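PDB 1RIF: ATP-dependent DNA helicase uvsW from Enterobacteria phage T4, which couples ATP hydrolysis to unwinding of duplex DNA in the 3'-5' direction, catalyses Holliday-junction branch migration, and acts in recombination-dependent repair and the reorganisation of stalled replication forks. Local coordinates for residues A[62-67]-A[271-276]; A[86-91]-A[126-131]; A[130-135]-A[277-282]; A[230-235]-A[256-261]. The protein carries 1 engineered substitution. One frame throughout, in Å; residues are numbered along the deposited sequence.

Contact 1 (A[62-67]-A[271-276]); sequences FGLVGQ and QYVGMF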
loop_
_atom_site.group_PDB
_atom_site.type_symbol
_atom_site.label_atom_id
_atom_site.label_comp_id
_atom_site.label_asym_id
_atom_site.label_seq_id
_atom_site.Cartn_x
_atom_site.Cartn_y
_atom_site.Cartn_z
ATOM N N PHE A 62 -8.409 -0.549 5.734
ATOM C CA PHE A 62 -7.646 0.190 6.741
ATOM C C PHE A 62 -7.374 1.646 6.375
ATOM O O PHE A 62 -7.685 2.555 7.144
ATOM C CB PHE A 62 -6.320 -0.533 6.989
ATOM C CG PHE A 62 -5.714 -0.269 8.335
ATOM C CD1 PHE A 62 -5.548 -1.307 9.243
ATOM C CD2 PHE A 62 -5.268 0.999 8.684
ATOM C CE1 PHE A 62 -4.941 -1.086 10.481
ATOM C CE2 PHE A 62 -4.657 1.234 9.923
ATOM C CZ PHE A 62 -4.494 0.188 10.818
ATOM N N GLY A 63 -6.798 1.856 5.194
ATOM C CA GLY A 63 -6.468 3.193 4.736
ATOM C C GLY A 63 -7.545 4.258 4.793
ATOM O O GLY A 63 -7.225 5.443 4.763
ATOM N N LEU A 64 -8.812 3.856 4.886
ATOM C CA LEU A 64 -9.928 4.807 4.917
ATOM C C LEU A 64 -10.454 5.192 6.307
ATOM O O LEU A 64 -11.416 5.955 6.424
ATOM C CB LEU A 64 -11.084 4.259 4.069
ATOM C CG LEU A 64 -10.908 4.286 2.549
ATOM C CD1 LEU A 64 -11.892 3.336 1.894
ATOM C CD2 LEU A 64 -11.099 5.709 2.046
ATOM N N VAL A 65 -9.827 4.676 7.356
ATOM C CA VAL A 65 -10.264 4.985 8.711
ATOM C C VAL A 65 -10.394 6.492 8.930
ATOM O O VAL A 65 -11.377 6.963 9.499
ATOM C CB VAL A 65 -9.278 4.407 9.752
ATOM C CG1 VAL A 65 -9.749 4.728 11.158
ATOM C CG2 VAL A 65 -9.169 2.911 9.581
ATOM N N GLY A 66 -9.401 7.244 8.468
ATOM C CA GLY A 66 -9.417 8.684 8.642
ATOM C C GLY A 66 -10.627 9.406 8.082
ATOM O O GLY A 66 -11.017 10.461 8.591
ATOM N N GLN A 67 -11.215 8.841 7.032
ATOM C CA GLN A 67 -12.386 9.419 6.373
ATOM C C GLN A 67 -13.672 9.267 7.179
ATOM O O GLN A 67 -14.641 9.980 6.936
ATOM C CB GLN A 67 -12.593 8.748 5.022
ATOM C CG GLN A 67 -11.377 8.769 4.137
ATOM C CD GLN A 67 -11.154 10.120 3.513
ATOM O OE1 GLN A 67 -10.975 11.121 4.213
ATOM N NE2 GLN A 67 -11.168 10.163 2.183
ATOM N N GLN A 271 -10.686 4.022 -3.227
ATOM C CA GLN A 271 -10.092 2.714 -2.993
ATOM C C GLN A 271 -8.574 2.676 -3.107
ATOM O O GLN A 271 -7.957 1.645 -2.844
ATOM C CB GLN A 271 -10.726 1.631 -3.881
ATOM C CG GLN A 271 -10.571 1.792 -5.361
ATOM C CD GLN A 271 -11.107 0.580 -6.124
ATOM O OE1 GLN A 271 -11.342 0.654 -7.330
ATOM N NE2 GLN A 271 -11.290 -0.545 -5.422
ATOM N N TYR A 272 -7.966 3.797 -3.487
ATOM C CA TYR A 272 -6.513 3.849 -3.561
ATOM C C TYR A 272 -6.025 4.247 -2.174
ATOM O O TYR A 272 -4.986 3.776 -1.721
ATOM C CB TYR A 272 -6.035 4.840 -4.638
ATOM C CG TYR A 272 -6.338 4.370 -6.054
ATOM C CD1 TYR A 272 -7.620 4.502 -6.595
ATOM C CD2 TYR A 272 -5.362 3.734 -6.829
ATOM C CE1 TYR A 272 -7.926 4.009 -7.866
ATOM C CE2 TYR A 272 -5.657 3.239 -8.102
ATOM C CZ TYR A 272 -6.946 3.379 -8.613
ATOM O OH TYR A 272 -7.264 2.875 -9.860
ATOM N N VAL A 273 -6.782 5.097 -1.482
ATOM C CA VAL A 273 -6.390 5.490 -0.130
ATOM C C VAL A 273 -6.766 4.347 0.813
ATOM O O VAL A 273 -6.169 4.175 1.872
ATOM C CB VAL A 273 -7.079 6.804 0.326
ATOM C CG1 VAL A 273 -6.942 7.859 -0.757
ATOM C CG2 VAL A 273 -8.518 6.562 0.647
ATOM N N GLY A 274 -7.759 3.558 0.407
ATOM C CA GLY A 274 -8.169 2.419 1.209
ATOM C C GLY A 274 -7.097 1.342 1.144
ATOM O O GLY A 274 -6.913 0.574 2.081
ATOM N N MET A 275 -6.374 1.297 0.029
ATOM C CA MET A 275 -5.316 0.315 -0.169
ATOM C C MET A 275 -3.935 0.828 0.242
ATOM O O MET A 275 -3.114 0.058 0.731
ATOM C CB MET A 275 -5.269 -0.116 -1.637
ATOM C CG MET A 275 -4.089 -1.022 -2.005
ATOM S SD MET A 275 -4.114 -2.632 -1.177
ATOM C CE MET A 275 -3.452 -3.699 -2.445
ATOM N N PHE A 276 -3.688 2.124 0.058
ATOM C CA PHE A 276 -2.382 2.705 0.362
ATOM C C PHE A 276 -2.252 3.755 1.471
ATOM O O PHE A 276 -1.135 4.136 1.816
ATOM C CB PHE A 276 -1.790 3.304 -0.919
ATOM C CG PHE A 276 -1.533 2.298 -1.998
ATOM C CD1 PHE A 276 -2.337 2.258 -3.131
ATOM C CD2 PHE A 276 -0.498 1.372 -1.869
ATOM C CE1 PHE A 276 -2.124 1.308 -4.122
ATOM C CE2 PHE A 276 -0.274 0.418 -2.849
ATOM C CZ PHE A 276 -1.089 0.381 -3.981
#
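Leu-64 turns its CG anti to the carbonyl carbon (chi1 -73°), beside its own backbone N, and so carries the branched end of the side chain over to helix 269-276. Val-273 answers with CG2, the methyl held in the crowded position between backbone N and carbonyl carbon. The two side chains cross at about a right angle, with Leu-64 CG 3.8 Å from Val-273 CG2. One step along the helix, Leu-64 CG rests on the bare backbone of Gly-274, 3.6 Å from its CA, and the CD1 methyl lies against the same atom. Beside this apolar patch the main chains come very close: the CA atoms of Gly-63 and Gly-274 are 4.0 Å apart. Gly-63 sits in a short 3-10 segment that follows strand 59-61 of the N-terminal region and here abuts a helix of the helicase ATP-binding domain, so the contact joins two parts of the fold far apart in sequence. Having no side chain, Gly-63 can bring its CA to 3.0 Å from Val-273 O in a C-H...O contact. Its N gives only a weak, bent hydrogen bond to Gly-274 O (3.4 Å, 134° at the hydrogen). Leu-53 packs on both Leu-64 and Gln-271, and Val-273 reaches on to Ile-132 of the parallel sheet. A bound magnesium ion lies about 4 Å from the side chain of Val-273.

Contact 2 (A[86-91]-A[126-131]); sequences NEKEEL and LVNRRR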
loop_
_atom_site.group_PDB
_atom_site.type_symbol
_atom_site.label_atom_id
_atom_site.label_comp_id
_atom_site.label_asym_id
_atom_site.label_seq_id
_atom_site.Cartn_x
_atom_site.Cartn_y
_atom_site.Cartn_z
ATOM N N ASN A 86 -4.555 3.712 15.181
ATOM C CA ASN A 86 -3.829 4.960 14.976
ATOM C C ASN A 86 -2.358 4.866 15.355
ATOM O O ASN A 86 -1.651 5.867 15.346
ATOM C CB ASN A 86 -4.488 6.080 15.787
ATOM C CG ASN A 86 -5.976 6.203 15.511
ATOM O OD1 ASN A 86 -6.389 6.391 14.364
ATOM N ND2 ASN A 86 -6.788 6.099 16.561
ATOM N N GLU A 87 -1.907 3.662 15.680
ATOM C CA GLU A 87 -0.530 3.428 16.078
ATOM C C GLU A 87 0.488 3.852 15.014
ATOM O O GLU A 87 0.336 3.556 13.828
ATOM C CB GLU A 87 -0.361 1.958 16.407
ATOM C CG GLU A 87 0.981 1.597 16.952
ATOM C CD GLU A 87 1.089 0.120 17.254
ATOM O OE1 GLU A 87 0.385 -0.355 18.178
ATOM O OE2 GLU A 87 1.874 -0.563 16.554
ATOM N N LYS A 88 1.529 4.550 15.455
ATOM C CA LYS A 88 2.583 5.034 14.576
ATOM C C LYS A 88 3.905 4.355 14.933
ATOM O O LYS A 88 4.048 3.789 16.014
ATOM C CB LYS A 88 2.744 6.545 14.746
ATOM C CG LYS A 88 1.471 7.349 14.615
ATOM C CD LYS A 88 1.048 7.482 13.173
ATOM C CE LYS A 88 -0.218 8.312 13.044
ATOM N NZ LYS A 88 -0.575 8.575 11.624
ATOM N N GLU A 89 4.868 4.404 14.017
ATOM C CA GLU A 89 6.184 3.817 14.267
ATOM C C GLU A 89 6.892 4.660 15.309
ATOM O O GLU A 89 6.872 5.890 15.240
ATOM C CB GLU A 89 7.039 3.814 12.996
ATOM C CG GLU A 89 6.889 2.576 12.154
ATOM C CD GLU A 89 7.461 1.356 12.823
ATOM O OE1 GLU A 89 8.698 1.202 12.866
ATOM O OE2 GLU A 89 6.660 0.550 13.320
ATOM N N GLU A 90 7.512 4.012 16.284
ATOM C CA GLU A 90 8.229 4.767 17.292
ATOM C C GLU A 90 9.599 5.021 16.708
ATOM O O GLU A 90 10.552 4.278 16.942
ATOM C CB GLU A 90 8.315 3.987 18.602
ATOM C CG GLU A 90 7.014 3.989 19.384
ATOM C CD GLU A 90 7.145 3.288 20.718
ATOM O OE1 GLU A 90 6.183 3.338 21.519
ATOM O OE2 GLU A 90 8.214 2.683 20.959
ATOM N N LEU A 91 9.671 6.076 15.912
ATOM C CA LEU A 91 10.899 6.459 15.252
ATOM C C LEU A 91 10.939 7.977 15.289
ATOM O O LEU A 91 10.083 8.638 14.708
ATOM C CB LEU A 91 10.873 5.935 13.806
ATOM C CG LEU A 91 12.099 5.877 12.878
ATOM C CD1 LEU A 91 12.281 7.207 12.217
ATOM C CD2 LEU A 91 13.345 5.453 13.643
ATOM N N LEU A 126 7.337 5.712 6.999
ATOM C CA LEU A 126 7.628 4.813 8.102
ATOM C C LEU A 126 6.822 5.121 9.361
ATOM O O LEU A 126 6.176 4.237 9.915
ATOM C CB LEU A 126 9.122 4.841 8.419
ATOM C CG LEU A 126 10.023 4.256 7.326
ATOM C CD1 LEU A 126 11.473 4.257 7.811
ATOM C CD2 LEU A 126 9.572 2.840 6.972
ATOM N N VAL A 127 6.860 6.373 9.809
ATOM C CA VAL A 127 6.130 6.779 11.007
ATOM C C VAL A 127 4.627 6.480 10.922
ATOM O O VAL A 127 4.037 5.899 11.842
ATOM C CB VAL A 127 6.298 8.282 11.275
ATOM C CG1 VAL A 127 5.409 8.704 12.426
ATOM C CG2 VAL A 127 7.740 8.590 11.595
ATOM N N ASN A 128 4.024 6.872 9.806
ATOM C CA ASN A 128 2.598 6.686 9.601
ATOM C C ASN A 128 2.182 5.329 9.038
ATOM O O ASN A 128 0.994 5.069 8.858
ATOM C CB ASN A 128 2.085 7.829 8.738
ATOM C CG ASN A 128 2.310 9.170 9.393
ATOM O OD1 ASN A 128 1.646 9.508 10.372
ATOM N ND2 ASN A 128 3.270 9.932 8.876
ATOM N N ARG A 129 3.162 4.468 8.770
ATOM C CA ARG A 129 2.907 3.111 8.279
ATOM C C ARG A 129 2.383 2.965 6.853
ATOM O O ARG A 129 2.842 2.090 6.119
ATOM C CB ARG A 129 1.944 2.373 9.227
ATOM C CG ARG A 129 2.601 1.434 10.242
ATOM C CD ARG A 129 3.440 2.192 11.251
ATOM N NE ARG A 129 4.064 1.334 12.267
ATOM C CZ ARG A 129 3.429 0.773 13.299
ATOM N NH1 ARG A 129 2.126 0.955 13.486
ATOM N NH2 ARG A 129 4.114 0.057 14.174
ATOM N N ARG A 130 1.423 3.797 6.455
ATOM C CA ARG A 130 0.875 3.680 5.108
ATOM C C ARG A 130 0.469 5.023 4.519
ATOM O O ARG A 130 -0.319 5.752 5.118
ATOM C CB ARG A 130 -0.319 2.708 5.121
ATOM C CG ARG A 130 -1.483 3.135 6.016
ATOM C CD ARG A 130 -2.382 1.956 6.393
ATOM N NE ARG A 130 -1.712 1.020 7.294
ATOM C CZ ARG A 130 -1.428 1.264 8.576
ATOM N NH1 ARG A 130 -1.759 2.424 9.136
ATOM N NH2 ARG A 130 -0.794 0.345 9.301
ATOM N N ARG A 131 1.018 5.338 3.344
ATOM C CA ARG A 131 0.736 6.593 2.652
ATOM C C ARG A 131 0.826 6.466 1.138
ATOM O O ARG A 131 1.404 5.516 0.603
ATOM C CB ARG A 131 1.748 7.683 3.035
ATOM C CG ARG A 131 1.864 8.010 4.493
ATOM C CD ARG A 131 1.089 9.260 4.849
ATOM N NE ARG A 131 0.180 8.998 5.964
ATOM C CZ ARG A 131 -0.104 9.870 6.922
ATOM N NH1 ARG A 131 0.457 11.074 6.912
ATOM N NH2 ARG A 131 -0.951 9.535 7.890
HETATM O O HOH W 1 -0.345 0.862 12.106
HETATM O O HOH W 2 -1.509 3.403 12.008
HETATM O O HOH W 3 -1.136 5.510 10.629
#
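The irregular 86-91 chain runs past the C-terminal end of helix 116-128, where Glu-89 N donates to Val-127 O at 2.8 Å, in the carbonyl plane and nearly straight (164°). Just beyond, Arg-129 leaves the helical conformation with a positive phi (70°), and its side chain, bent at chi2, reaches back to two acids of the 86-91 chain. NE and NH2 of Arg-129 both grip a single oxygen, Glu-89 OE2, the nearer NH2 at 2.7 Å. This side-on approach uses the anti lone pair, and carboxylate and guanidinium are nearly coplanar. Glu-87, extended beyond CG, brings OE2 in plane to the neighbouring edge, between NH1 and NH2, so that NH2 is shared by the two acids; its bonds are weak (3.3 Å to Arg-129 NH2) and its carboxylate is turned 50° from the guanidinium. Over one face lies the Lys-88 to Glu-89 peptide, with Lys-88 C near the centre and Glu-89 N toward the rim. This salt-bridge network sits at the helix-to-strand turn leading into strand 130-133 of the P-loop NTPase sheet, and Tyr-151 of helix 141-155 holds the second oxygen of Glu-89. On the more exposed side, Lys-88 bends at chi2 and then extends, so that NZ meets a lone pair of Asn-128 OD1 at 2.7 Å; Glu-124 O takes the Asn-128 amide nitrogen. Arg-131 NH2 stands 3.9 Å from Lys-88 NZ, a like-charged neighbour that probably raises the cost of keeping this lysine protonated. Two waters link Glu-87 O to NH1 and NH2 of Arg-130, and a third joins Lys-88 NZ to Asn-128 O.

Contact 3 (A[130-135]-A[277-282]); sequences RRILNL and GEIFKP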
loop_
_atom_site.group_PDB
_atom_site.type_symbol
_atom_site.label_atom_id
_atom_site.label_comp_id
_atom_site.label_asym_id
_atom_site.label_seq_id
_atom_site.Cartn_x
_atom_site.Cartn_y
_atom_site.Cartn_z
ATOM N N ARG A 130 1.423 3.797 6.455
ATOM C CA ARG A 130 0.875 3.680 5.108
ATOM C C ARG A 130 0.469 5.023 4.519
ATOM O O ARG A 130 -0.319 5.752 5.118
ATOM C CB ARG A 130 -0.319 2.708 5.121
ATOM C CG ARG A 130 -1.483 3.135 6.016
ATOM C CD ARG A 130 -2.382 1.956 6.393
ATOM N NE ARG A 130 -1.712 1.020 7.294
ATOM C CZ ARG A 130 -1.428 1.264 8.576
ATOM N NH1 ARG A 130 -1.759 2.424 9.136
ATOM N NH2 ARG A 130 -0.794 0.345 9.301
ATOM N N ARG A 131 1.018 5.338 3.344
ATOM C CA ARG A 131 0.736 6.593 2.652
ATOM C C ARG A 131 0.826 6.466 1.138
ATOM O O ARG A 131 1.404 5.516 0.603
ATOM C CB ARG A 131 1.748 7.683 3.035
ATOM C CG ARG A 131 1.864 8.010 4.493
ATOM C CD ARG A 131 1.089 9.260 4.849
ATOM N NE ARG A 131 0.180 8.998 5.964
ATOM C CZ ARG A 131 -0.104 9.870 6.922
ATOM N NH1 ARG A 131 0.457 11.074 6.912
ATOM N NH2 ARG A 131 -0.951 9.535 7.890
ATOM N N ILE A 132 0.241 7.444 0.455
ATOM C CA ILE A 132 0.348 7.526 -0.988
ATOM C C ILE A 132 1.385 8.634 -1.048
ATOM O O ILE A 132 1.100 9.773 -0.687
ATOM C CB ILE A 132 -0.921 8.029 -1.687
ATOM C CG1 ILE A 132 -1.978 6.926 -1.750
ATOM C CG2 ILE A 132 -0.573 8.477 -3.092
ATOM C CD1 ILE A 132 -3.270 7.387 -2.393
ATOM N N LEU A 133 2.597 8.283 -1.458
ATOM C CA LEU A 133 3.671 9.245 -1.544
ATOM C C LEU A 133 3.554 9.917 -2.899
ATOM O O LEU A 133 3.845 9.317 -3.935
ATOM C CB LEU A 133 5.015 8.534 -1.391
ATOM C CG LEU A 133 5.146 7.713 -0.106
ATOM C CD1 LEU A 133 6.473 6.980 -0.117
ATOM C CD2 LEU A 133 5.027 8.625 1.114
ATOM N N ASN A 134 3.110 11.166 -2.879
ATOM C CA ASN A 134 2.914 11.926 -4.098
ATOM C C ASN A 134 4.179 12.672 -4.523
ATOM O O ASN A 134 4.346 13.850 -4.210
ATOM C CB ASN A 134 1.748 12.894 -3.889
ATOM C CG ASN A 134 1.408 13.677 -5.136
ATOM O OD1 ASN A 134 1.515 13.164 -6.248
ATOM N ND2 ASN A 134 0.978 14.922 -4.958
ATOM N N LEU A 135 5.073 11.984 -5.231
ATOM C CA LEU A 135 6.312 12.603 -5.695
ATOM C C LEU A 135 6.517 12.356 -7.177
ATOM O O LEU A 135 6.160 11.295 -7.686
ATOM C CB LEU A 135 7.528 12.060 -4.934
ATOM C CG LEU A 135 7.305 11.374 -3.591
ATOM C CD1 LEU A 135 6.921 9.927 -3.845
ATOM C CD2 LEU A 135 8.575 11.428 -2.768
ATOM N N GLY A 277 -3.362 4.239 2.016
ATOM C CA GLY A 277 -3.279 5.251 3.058
ATOM C C GLY A 277 -3.448 6.669 2.537
ATOM O O GLY A 277 -3.572 6.899 1.330
ATOM N N GLU A 278 -3.447 7.636 3.447
ATOM C CA GLU A 278 -3.601 9.033 3.058
ATOM C C GLU A 278 -2.476 9.530 2.166
ATOM O O GLU A 278 -1.359 9.010 2.200
ATOM C CB GLU A 278 -3.702 9.930 4.291
ATOM C CG GLU A 278 -5.123 10.142 4.756
ATOM C CD GLU A 278 -5.369 9.589 6.138
ATOM O OE1 GLU A 278 -4.689 10.046 7.082
ATOM O OE2 GLU A 278 -6.241 8.702 6.280
ATOM N N ILE A 279 -2.781 10.552 1.377
ATOM C CA ILE A 279 -1.824 11.132 0.449
ATOM C C ILE A 279 -0.840 12.074 1.128
ATOM O O ILE A 279 -1.208 12.823 2.030
ATOM C CB ILE A 279 -2.556 11.910 -0.649
ATOM C CG1 ILE A 279 -3.467 10.961 -1.432
ATOM C CG2 ILE A 279 -1.554 12.607 -1.547
ATOM C CD1 ILE A 279 -4.382 11.651 -2.432
ATOM N N PHE A 280 0.414 12.028 0.690
ATOM C CA PHE A 280 1.458 12.894 1.226
ATOM C C PHE A 280 2.287 13.502 0.097
ATOM O O PHE A 280 2.882 12.775 -0.701
ATOM C CB PHE A 280 2.395 12.120 2.152
ATOM C CG PHE A 280 3.683 12.851 2.458
ATOM C CD1 PHE A 280 3.683 13.998 3.252
ATOM C CD2 PHE A 280 4.894 12.409 1.925
ATOM C CE1 PHE A 280 4.869 14.691 3.506
ATOM C CE2 PHE A 280 6.082 13.096 2.173
ATOM C CZ PHE A 280 6.069 14.237 2.963
ATOM N N LYS A 281 2.320 14.834 0.031
ATOM C CA LYS A 281 3.110 15.523 -0.987
ATOM C C LYS A 281 4.238 16.303 -0.323
ATOM O O LYS A 281 3.984 17.195 0.483
ATOM C CB LYS A 281 2.245 16.481 -1.810
ATOM C CG LYS A 281 3.035 17.155 -2.927
ATOM C CD LYS A 281 2.161 17.914 -3.909
ATOM C CE LYS A 281 3.000 18.393 -5.096
ATOM N NZ LYS A 281 2.187 19.063 -6.155
ATOM N N PRO A 282 5.500 15.974 -0.657
ATOM C CA PRO A 282 6.696 16.625 -0.108
ATOM C C PRO A 282 6.923 18.048 -0.632
ATOM O O PRO A 282 5.973 18.616 -1.216
ATOM C CB PRO A 282 7.813 15.665 -0.508
ATOM C CG PRO A 282 7.354 15.196 -1.846
ATOM C CD PRO A 282 5.882 14.911 -1.606
ATOM O OXT PRO A 282 8.040 18.584 -0.438
HETATM O O HOH W 4 -2.961 6.969 5.749
#
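Strand 278-280 forms an outermost strand of the seven-stranded parallel sheet of the helicase ATP-binding domain, pairing with strand 130-133 at a local angle of 47°. The tight part is the middle. Ile-132 N donates to Glu-278 O at 2.8 Å, from above the carbonyl plane, and Ile-132 O takes Phe-280 N at 2.7 Å almost along its C=O axis. Asn-134 N continues the pairing with Phe-280 O. Ile-132 and Ile-279 lie side by side, with Ile-132 CD1 3.7 Å from Ile-279 CG1; Val-273 and Phe-276 of the preceding helix also press on Ile-132. On the face that carries Leu-133 and Phe-280, Leu-133 CD2 meets Phe-280 CD2 at 3.9 Å.

Toward Gly-277, whose positive phi takes the chain out of the helix, the fit loosens. A water bridges Arg-130 O and Glu-278 N. Arg-131 NH2 and Glu-278 OE1 make only a long ion pair, the oxygen well out of the guanidinium plane, while NH1 has a firmer partner in Glu-124. At the exposed end of this construct, which lacks the C-terminal helicase domain, Lys-281 runs extended alongside Asn-134, and the Pro-282 ring crosses Leu-135, with Pro-282 CD 3.2 Å from Asn-134 O.

Contact 4 (A[230-235]-A[256-261]); sequences MNDECH and FGLSGS. With AU (gold ion), chain D.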
loop_
_atom_site.group_PDB
_atom_site.type_symbol
_atom_site.label_atom_id
_atom_site.label_comp_id
_atom_site.label_asym_id
_atom_site.label_seq_id
_atom_site.Cartn_x
_atom_site.Cartn_y
_atom_site.Cartn_z
ATOM N N MET A 230 4.795 -2.183 -1.589
ATOM C CA MET A 230 4.917 -0.929 -2.313
ATOM C C MET A 230 4.486 -1.113 -3.766
ATOM O O MET A 230 4.744 -2.158 -4.380
ATOM C CB MET A 230 6.371 -0.448 -2.319
ATOM C CG MET A 230 6.975 -0.131 -0.977
ATOM S SD MET A 230 8.768 -0.039 -1.159
ATOM C CE MET A 230 9.300 -1.268 0.002
ATOM N N ASN A 231 3.844 -0.087 -4.314
ATOM C CA ASN A 231 3.420 -0.106 -5.706
ATOM C C ASN A 231 3.845 1.217 -6.348
ATOM O O ASN A 231 3.270 2.270 -6.066
ATOM C CB ASN A 231 1.900 -0.295 -5.809
ATOM C CG ASN A 231 1.399 -0.283 -7.259
ATOM O OD1 ASN A 231 2.138 -0.594 -8.199
ATOM N ND2 ASN A 231 0.133 0.057 -7.435
ATOM N N ASP A 232 4.880 1.158 -7.180
ATOM C CA ASP A 232 5.369 2.340 -7.872
ATOM C C ASP A 232 4.428 2.576 -9.057
ATOM O O ASP A 232 4.187 1.666 -9.837
ATOM C CB ASP A 232 6.811 2.109 -8.349
ATOM C CG ASP A 232 7.467 3.376 -8.875
ATOM O OD1 ASP A 232 7.433 4.413 -8.182
ATOM O OD2 ASP A 232 8.023 3.338 -9.989
ATOM N N GLU A 233 3.910 3.799 -9.170
ATOM C CA GLU A 233 2.954 4.192 -10.214
ATOM C C GLU A 233 1.616 3.563 -9.852
ATOM O O GLU A 233 0.959 2.946 -10.681
ATOM C CB GLU A 233 3.389 3.691 -11.596
ATOM C CG GLU A 233 4.679 4.267 -12.093
ATOM C CD GLU A 233 4.594 5.758 -12.331
ATOM O OE1 GLU A 233 4.283 6.506 -11.382
ATOM O OE2 GLU A 233 4.842 6.188 -13.477
ATOM N N CYS A 234 1.217 3.722 -8.602
ATOM C CA CYS A 234 -0.032 3.132 -8.136
ATOM C C CYS A 234 -1.268 3.659 -8.851
ATOM O O CYS A 234 -2.341 3.074 -8.737
ATOM C CB CYS A 234 -0.175 3.309 -6.614
ATOM S SG CYS A 234 0.223 4.957 -5.937
ATOM N N HIS A 235 -1.117 4.750 -9.597
ATOM C CA HIS A 235 -2.249 5.322 -10.318
ATOM C C HIS A 235 -2.603 4.453 -11.529
ATOM O O HIS A 235 -3.672 4.595 -12.124
ATOM C CB HIS A 235 -1.950 6.784 -10.734
ATOM C CG HIS A 235 -0.767 6.938 -11.638
ATOM N ND1 HIS A 235 -0.884 7.036 -13.008
ATOM C CD2 HIS A 235 0.557 6.996 -11.370
ATOM C CE1 HIS A 235 0.317 7.147 -13.545
ATOM N NE2 HIS A 235 1.209 7.125 -12.573
ATOM N N PHE A 256 2.734 1.299 0.749
ATOM C CA PHE A 256 3.020 2.565 0.087
ATOM C C PHE A 256 2.711 2.574 -1.401
ATOM O O PHE A 256 2.996 1.621 -2.122
ATOM C CB PHE A 256 4.493 2.950 0.280
ATOM C CG PHE A 256 4.924 2.980 1.721
ATOM C CD1 PHE A 256 5.818 2.037 2.214
ATOM C CD2 PHE A 256 4.411 3.932 2.593
ATOM C CE1 PHE A 256 6.191 2.043 3.561
ATOM C CE2 PHE A 256 4.776 3.945 3.931
ATOM C CZ PHE A 256 5.667 2.998 4.416
ATOM N N GLY A 257 2.103 3.667 -1.840
ATOM C CA GLY A 257 1.811 3.849 -3.246
ATOM C C GLY A 257 2.650 5.054 -3.631
ATOM O O GLY A 257 2.715 6.016 -2.874
ATOM N N LEU A 258 3.330 5.005 -4.768
ATOM C CA LEU A 258 4.138 6.146 -5.202
ATOM C C LEU A 258 3.629 6.612 -6.559
ATOM O O LEU A 258 3.465 5.810 -7.488
ATOM C CB LEU A 258 5.623 5.774 -5.298
ATOM C CG LEU A 258 6.335 5.506 -3.971
ATOM C CD1 LEU A 258 6.018 4.086 -3.487
ATOM C CD2 LEU A 258 7.832 5.693 -4.163
ATOM N N SER A 259 3.382 7.909 -6.686
ATOM C CA SER A 259 2.854 8.405 -7.939
ATOM C C SER A 259 2.899 9.912 -8.060
ATOM O O SER A 259 2.646 10.627 -7.098
ATOM C CB SER A 259 1.410 7.918 -8.086
ATOM O OG SER A 259 0.777 8.489 -9.207
ATOM N N GLY A 260 3.222 10.385 -9.256
ATOM C CA GLY A 260 3.259 11.813 -9.496
ATOM C C GLY A 260 1.967 12.243 -10.176
ATOM O O GLY A 260 1.716 13.433 -10.364
ATOM N N SER A 261 1.140 11.264 -10.527
ATOM C CA SER A 261 -0.127 11.516 -11.204
ATOM C C SER A 261 -1.334 10.890 -10.485
ATOM O O SER A 261 -1.900 9.906 -10.961
ATOM C CB SER A 261 -0.043 10.962 -12.627
ATOM O OG SER A 261 1.175 11.343 -13.246
HETATM AU AU AU D . -1.916 6.153 -6.545
HETATM O O HOH W 5 4.020 9.030 -11.491
#
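The His-235 ring carries Ser-261 CB over one face, 3.9 Å from the ring centroid and only 7° off the normal, a CH-pi contact. The Phe-256 ring is met at its edge instead: Met-230 lies alongside it and puts CG 4.0 Å from Phe-256 CD1. From this pair the two strands run parallel. Asn-231 N donates to Phe-256 O nearly along the C=O axis (2.9 Å), and Asn-231 O receives Leu-258 N at 3.0 Å from above the Asn-231 carbonyl plane. At the end of the pairing Leu-258 O accepts twice, from Glu-233 N at 2.7 Å nearly along the C=O axis and more distantly from Cys-234 N above the carbonyl plane, which fixes the turn at Glu-233, between the strand and the 3-10 segment starting at Cys-234. Cys-234 holds SG in the crowded position between its backbone N and carbonyl carbon (chi1 45°), 3.3 Å from Gly-257 CA, where the absence of a side chain admits the sulfur; SG binds the gold ion at 2.5 Å. Glu-233, bent at chi2, receives a weak bond from His-235 NE2 on OE1, and a water connects that oxygen to Gly-260 N. The stronger partner of Glu-233 is Arg-141 of the predicted ATP-binding loop, which carries the engineered substitution; Asp-232 bridges to it as well. Residues 232-235 form the predicted DEAH box, here Asp-Glu-Cys-His, at the end of the first strand of a beta-alpha-beta unit, the Walker B position of SF2 helicases, and Ser-259 to Ser-261 follow the second strand, consistent with helicase motif III.

Contacts 2, 3 and 4 meet on one parallel sheet, where strand 130-133 lies between 278-280 and 254-258. Contacts 3 and 4 have centres about 9 Å apart and are joined by a probable hydrogen bond from Leu-133 N to Gly-257 O (2.7 Å). Contact 3 runs into the predicted ATP-binding loop at Leu-135, and contact 4 brings Glu-233 to about 3 Å from Arg-141 of that loop, side chain to side chain. Contact 1 lies away from this site, yet Phe-276 packs on Ile-132, Asn-231 and Gly-257. Its Phe-62 makes a cation-pi contact with Arg-130, shared by contacts 2 and 3, the ring's CE2 lying 3.2 Å from Arg-130 NH1.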